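Local coordinates for protein Xaa-Pro Dipeptidase (PDB 2QS8) that probably hydrolyses peptides as a metal-dependent carboxypeptidase or dipeptidase of the amidohydrolase superfamily, binding methionine in its TIM-barrel active site, at residues P276-G281 against W338-Y343. Sequence-based numbering, arbitrary orientation.
Sequences PTISAG and WKEFVY. With MET (methionine), chain D.
Glu340 reaches out from helix 339-346 and lays its carboxylate across the N-terminus of helix 278-287. Its CG stands anti to the backbone N (chi1 -176°), and a bend at chi2 (68°) brings both oxygens against the first two amides of that helix. Each oxygen uses its syn lone pair: OE2 accepts from Ile278 N at 3.0 Å and OE1 from Ser279 N at 2.8 Å, the latter nearly straight at 161°. The Ser279 hydroxyl, beside its own backbone N, closes on the anti lone pair of the same oxygen, with OG 2.7 Å from Glu340 OE1. Next to this fork, Ile278 CG2 rests 3.8 Å from Tyr343 CB, the two side chains crossing obliquely, while Ile278 also packs on Ile309 and Phe313 of helix 299-319. The opposite flank of the turn lines the methionine pocket: Thr277 OG1 and Ala280 CB approach the terminal methyl CE of the bound methionine, at 3.4 and 3.5 Å. Three donors thus hold the buried carboxylate and fix its rotation; the helix dipole would probably favour its ionised form. Gripping Ile278 and Ser279, between pocket residues Thr277 and Ala280, is consistent with a second-shell role for Glu340 in positioning this wall.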
loop_
_atom_site.group_PDB
_atom_site.type_symbol
_atom_site.label_atom_id
_atom_site.label_comp_id
_atom_site.label_asym_id
_atom_site.label_seq_id
_atom_site.Cartn_x
_atom_site.Cartn_y
_atom_site.Cartn_z
ATOM N N PRO A 276 34.536 3.912 8.976
ATOM C CA PRO A 276 34.647 5.309 9.393
ATOM C C PRO A 276 34.580 6.463 8.393
ATOM O O PRO A 276 33.894 7.442 8.651
ATOM C CB PRO A 276 35.945 5.318 10.195
ATOM C CG PRO A 276 36.768 4.308 9.488
ATOM C CD PRO A 276 35.791 3.189 9.239
ATOM N N THR A 277 35.271 6.360 7.267
ATOM C CA THR A 277 35.311 7.454 6.295
ATOM C C THR A 277 35.757 8.729 7.005
ATOM O O THR A 277 35.104 9.778 6.915
ATOM C CB THR A 277 33.939 7.722 5.602
ATOM O OG1 THR A 277 33.012 8.315 6.534
ATOM C CG2 THR A 277 33.381 6.426 5.028
ATOM N N ILE A 278 36.868 8.629 7.726
ATOM C CA ILE A 278 37.405 9.781 8.440
ATOM C C ILE A 278 37.718 10.913 7.455
ATOM O O ILE A 278 37.427 12.072 7.730
ATOM C CB ILE A 278 38.701 9.429 9.211
ATOM C CG1 ILE A 278 38.435 8.283 10.185
ATOM C CG2 ILE A 278 39.194 10.655 9.983
ATOM C CD1 ILE A 278 39.680 7.740 10.840
ATOM N N SER A 279 38.297 10.559 6.309
ATOM C CA SER A 279 38.654 11.535 5.281
ATOM C C SER A 279 37.495 12.466 4.946
ATOM O O SER A 279 37.630 13.686 5.013
ATOM C CB SER A 279 39.095 10.828 3.999
ATOM O OG SER A 279 40.302 10.116 4.186
ATOM N N ALA A 280 36.364 11.877 4.573
ATOM C CA ALA A 280 35.181 12.650 4.213
ATOM C C ALA A 280 34.768 13.527 5.385
ATOM O O ALA A 280 34.301 14.646 5.190
ATOM C CB ALA A 280 34.034 11.719 3.817
ATOM N N GLY A 281 34.939 13.005 6.595
ATOM C CA GLY A 281 34.593 13.760 7.783
ATOM C C GLY A 281 35.433 15.023 7.861
ATOM O O GLY A 281 34.901 16.128 7.991
ATOM N N TRP A 338 44.331 6.946 -0.115
ATOM C CA TRP A 338 45.425 6.649 0.813
ATOM C C TRP A 338 45.442 7.483 2.097
ATOM O O TRP A 338 45.860 6.986 3.153
ATOM C CB TRP A 338 46.773 6.790 0.108
ATOM C CG TRP A 338 47.058 8.183 -0.364
ATOM C CD1 TRP A 338 46.706 8.733 -1.560
ATOM C CD2 TRP A 338 47.729 9.214 0.368
ATOM N NE1 TRP A 338 47.117 10.042 -1.624
ATOM C CE2 TRP A 338 47.753 10.363 -0.454
ATOM C CE3 TRP A 338 48.324 9.276 1.634
ATOM C CZ2 TRP A 338 48.335 11.567 -0.045
ATOM C CZ3 TRP A 338 48.905 10.471 2.043
ATOM C CH2 TRP A 338 48.909 11.601 1.201
ATOM N N LYS A 339 44.996 8.738 2.013
ATOM C CA LYS A 339 44.979 9.626 3.173
ATOM C C LYS A 339 44.219 9.027 4.354
ATOM O O LYS A 339 44.511 9.345 5.512
ATOM C CB LYS A 339 44.362 10.974 2.803
ATOM C CG LYS A 339 45.124 11.709 1.724
ATOM C CD LYS A 339 44.489 13.054 1.427
ATOM C CE LYS A 339 45.204 13.768 0.294
ATOM N NZ LYS A 339 44.613 15.117 0.075
ATOM N N GLU A 340 43.244 8.168 4.056
ATOM C CA GLU A 340 42.454 7.512 5.089
ATOM C C GLU A 340 43.356 6.716 6.049
ATOM O O GLU A 340 43.086 6.648 7.252
ATOM C CB GLU A 340 41.420 6.584 4.439
ATOM C CG GLU A 340 40.433 5.895 5.386
ATOM C CD GLU A 340 39.450 6.854 6.057
ATOM O OE1 GLU A 340 39.375 8.033 5.646
ATOM O OE2 GLU A 340 38.745 6.416 6.998
ATOM N N PHE A 341 44.413 6.110 5.511
ATOM C CA PHE A 341 45.363 5.340 6.312
ATOM C C PHE A 341 46.034 6.254 7.330
ATOM O O PHE A 341 46.103 5.939 8.519
ATOM C CB PHE A 341 46.450 4.712 5.434
ATOM C CG PHE A 341 45.985 3.545 4.617
ATOM C CD1 PHE A 341 45.432 2.426 5.222
ATOM C CD2 PHE A 341 46.097 3.569 3.233
ATOM C CE1 PHE A 341 44.993 1.357 4.455
ATOM C CE2 PHE A 341 45.662 2.505 2.459
ATOM C CZ PHE A 341 45.110 1.399 3.069
ATOM N N VAL A 342 46.529 7.391 6.853
ATOM C CA VAL A 342 47.200 8.339 7.725
ATOM C C VAL A 342 46.269 8.818 8.840
ATOM O O VAL A 342 46.708 9.038 9.972
ATOM C CB VAL A 342 47.703 9.550 6.927
ATOM C CG1 VAL A 342 48.539 10.455 7.833
ATOM C CG2 VAL A 342 48.497 9.078 5.718
ATOM N N TYR A 343 44.987 8.974 8.518
ATOM C CA TYR A 343 44.008 9.418 9.504
ATOM C C TYR A 343 43.745 8.336 10.539
ATOM O O TYR A 343 43.603 8.627 11.724
ATOM C CB TYR A 343 42.692 9.818 8.822
ATOM C CG TYR A 343 42.705 11.190 8.180
ATOM C CD1 TYR A 343 42.924 12.335 8.950
ATOM C CD2 TYR A 343 42.446 11.353 6.817
ATOM C CE1 TYR A 343 42.880 13.598 8.389
ATOM C CE2 TYR A 343 42.399 12.622 6.238
ATOM C CZ TYR A 343 42.615 13.737 7.034
ATOM O OH TYR A 343 42.553 14.998 6.486
HETATM N N MET D . 28.341 11.572 2.657
HETATM C CA MET D . 28.191 11.760 4.130
HETATM C C MET D . 27.006 12.660 4.471
HETATM O O MET D . 26.502 12.555 5.608
HETATM C CB MET D . 29.467 12.374 4.705
HETATM C CG MET D . 29.427 12.538 6.199
HETATM S SD MET D . 30.994 13.040 6.819
HETATM C CE MET D . 31.918 11.556 6.538
HETATM O OXT MET D . 26.607 13.463 3.599
#